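Local structure of type IV pilus assembly protein PilF (5OIU) at residues E283-E288 and M315-C320. The protein probably hydrolyses ATP as a hexameric AAA+ motor that powers the assembly of type IV pili. Numbering follows the deposited sequence.
Sequences EHCKVE and MGCERC. With ZN (zinc ion), chain S.
C285 and C317 share a zinc ion and touch each other through their CB atoms, a worked example of how a tetracysteine site ties two separate turns of chain together. Followed outward, the side chain of C285 first offers its CB, which packs 4.0 Å from C317 CB and a little farther from M315 CB. Its SG sits between the backbone N and the carbonyl carbon (chi1 58°), and from there it binds zinc at 2.4 Å. The same sulfur accepts a weak hydrogen bond from G316 N, 3.1 Å from C285 SG. At the next corners of the site, C320 SG binds zinc at 2.3 Å and C317 SG at a longer 2.7 Å; C282 supplies the fourth sulfur. The second CxxC turn carries N-H donors to its own sulfurs: C317 N is 3.4 Å from C320 SG, while R319 N makes a weak bond to C317 SG. At the flank, the H284 ring and the R319 side chain run alongside each other in the same direction. R319 CB comes to the ring edge in its plane, and R319 CG comes to 3.5 Å from H284 ND1; farther out the arginine leads away. The backbone of C285 adds a bond of its own: M315 N donates to C285 O at 3.0 Å, almost straight at 178°. This bond lies where the two-stranded antiparallel sheet of 286-289 and 311-314 runs into the metal site, and V287 CG1 against M315 CG adds apolar packing. Four cysteines in two CxxC pairs are characteristic of structural zinc sites, and none of them is among the residues that line the ATP pocket. The zinc cross-links the start of strand 286-289 to the loop after strand 311-314. Four thiolates would place excess negative charge on the metal centre, and the N-H donors to C285, C317 and C320, two of them weak, probably temper it.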
loop_
_atom_site.group_PDB
_atom_site.type_symbol
_atom_site.label_atom_id
_atom_site.label_comp_id
_atom_site.label_asym_id
_atom_site.label_seq_id
_atom_site.Cartn_x
_atom_site.Cartn_y
_atom_site.Cartn_z
ATOM N N GLU C 283 49.131 4.735 -13.073
ATOM C CA GLU C 283 50.136 4.819 -12.024
ATOM C C GLU C 283 51.298 5.728 -12.380
ATOM O O GLU C 283 52.025 6.151 -11.476
ATOM C CB GLU C 283 50.677 3.430 -11.698
ATOM C CG GLU C 283 49.704 2.570 -10.950
ATOM C CD GLU C 283 49.511 3.022 -9.514
ATOM O OE1 GLU C 283 50.048 4.091 -9.126
ATOM O OE2 GLU C 283 48.820 2.292 -8.769
ATOM N N HIS C 284 51.477 6.043 -13.663
ATOM C CA HIS C 284 52.678 6.719 -14.135
ATOM C C HIS C 284 52.492 8.214 -14.369
ATOM O O HIS C 284 53.491 8.935 -14.458
ATOM C CB HIS C 284 53.178 6.053 -15.425
ATOM C CG HIS C 284 53.465 4.589 -15.274
ATOM N ND1 HIS C 284 53.109 3.655 -16.226
ATOM C CD2 HIS C 284 54.063 3.897 -14.272
ATOM C CE1 HIS C 284 53.473 2.453 -15.818
ATOM N NE2 HIS C 284 54.053 2.571 -14.635
ATOM N N CYS C 285 51.256 8.701 -14.485
ATOM C CA CYS C 285 51.004 10.137 -14.492
ATOM C C CYS C 285 50.156 10.566 -13.305
ATOM O O CYS C 285 49.531 11.628 -13.345
ATOM C CB CYS C 285 50.333 10.565 -15.793
ATOM S SG CYS C 285 48.807 9.717 -16.097
ATOM N N LYS C 286 50.115 9.762 -12.252
ATOM C CA LYS C 286 49.312 10.110 -11.095
ATOM C C LYS C 286 49.891 11.347 -10.418
ATOM O O LYS C 286 51.100 11.576 -10.421
ATOM C CB LYS C 286 49.241 8.937 -10.111
ATOM C CG LYS C 286 48.274 9.166 -8.966
ATOM C CD LYS C 286 48.392 8.118 -7.865
ATOM C CE LYS C 286 47.834 6.775 -8.284
ATOM N NZ LYS C 286 47.652 5.899 -7.082
ATOM N N VAL C 287 49.013 12.152 -9.826
ATOM C CA VAL C 287 49.415 13.438 -9.280
ATOM C C VAL C 287 48.421 13.825 -8.190
ATOM O O VAL C 287 47.279 13.361 -8.182
ATOM C CB VAL C 287 49.500 14.490 -10.411
ATOM C CG1 VAL C 287 48.123 14.902 -10.870
ATOM C CG2 VAL C 287 50.218 15.671 -9.918
ATOM N N GLU C 288 48.870 14.646 -7.241
ATOM C CA GLU C 288 48.005 15.071 -6.150
ATOM C C GLU C 288 47.146 16.253 -6.575
ATOM O O GLU C 288 47.511 17.031 -7.461
ATOM C CB GLU C 288 48.821 15.457 -4.913
ATOM C CG GLU C 288 49.065 14.295 -3.977
ATOM C CD GLU C 288 49.704 14.697 -2.657
ATOM O OE1 GLU C 288 49.749 15.913 -2.356
ATOM O OE2 GLU C 288 50.151 13.783 -1.919
ATOM N N MET C 315 47.298 12.693 -15.015
ATOM C CA MET C 315 47.516 13.807 -15.928
ATOM C C MET C 315 47.463 13.371 -17.382
ATOM O O MET C 315 47.267 14.219 -18.256
ATOM C CB MET C 315 48.852 14.490 -15.636
ATOM C CG MET C 315 48.744 15.656 -14.660
ATOM S SD MET C 315 47.518 16.872 -15.186
ATOM C CE MET C 315 47.460 17.951 -13.745
ATOM N N GLY C 316 47.606 12.073 -17.650
ATOM C CA GLY C 316 47.552 11.540 -19.000
ATOM C C GLY C 316 48.941 11.318 -19.568
ATOM O O GLY C 316 49.746 12.255 -19.594
ATOM N N CYS C 317 49.245 10.098 -20.019
ATOM C CA CYS C 317 50.570 9.804 -20.554
ATOM C C CYS C 317 50.495 8.628 -21.523
ATOM O O CYS C 317 49.450 7.995 -21.694
ATOM C CB CYS C 317 51.573 9.515 -19.435
ATOM S SG CYS C 317 51.498 7.842 -18.769
ATOM N N GLU C 318 51.643 8.326 -22.136
ATOM C CA GLU C 318 51.715 7.302 -23.176
ATOM C C GLU C 318 51.158 5.956 -22.711
ATOM O O GLU C 318 50.568 5.230 -23.517
ATOM C CB GLU C 318 53.169 7.143 -23.643
ATOM C CG GLU C 318 53.958 8.460 -23.732
ATOM C CD GLU C 318 54.773 8.751 -22.470
ATOM O OE1 GLU C 318 55.624 7.913 -22.093
ATOM O OE2 GLU C 318 54.543 9.815 -21.845
ATOM N N ARG C 319 51.317 5.618 -21.424
ATOM C CA ARG C 319 50.940 4.314 -20.876
ATOM C C ARG C 319 49.438 4.153 -20.608
ATOM O O ARG C 319 49.016 3.068 -20.201
ATOM C CB ARG C 319 51.722 4.039 -19.573
ATOM C CG ARG C 319 53.201 3.621 -19.750
ATOM C CD ARG C 319 53.376 2.145 -20.193
ATOM N NE ARG C 319 52.984 1.903 -21.593
ATOM C CZ ARG C 319 52.249 0.869 -22.025
ATOM N NH1 ARG C 319 51.958 0.754 -23.316
ATOM N NH2 ARG C 319 51.793 -0.051 -21.175
ATOM N N CYS C 320 48.613 5.177 -20.838
ATOM C CA CYS C 320 47.199 5.098 -20.485
ATOM C C CYS C 320 46.318 5.763 -21.537
ATOM O O CYS C 320 45.244 6.284 -21.208
ATOM C CB CYS C 320 46.941 5.744 -19.116
ATOM S SG CYS C 320 47.336 7.521 -19.049
HETATM ZN ZN ZN S . 49.083 7.788 -17.560
#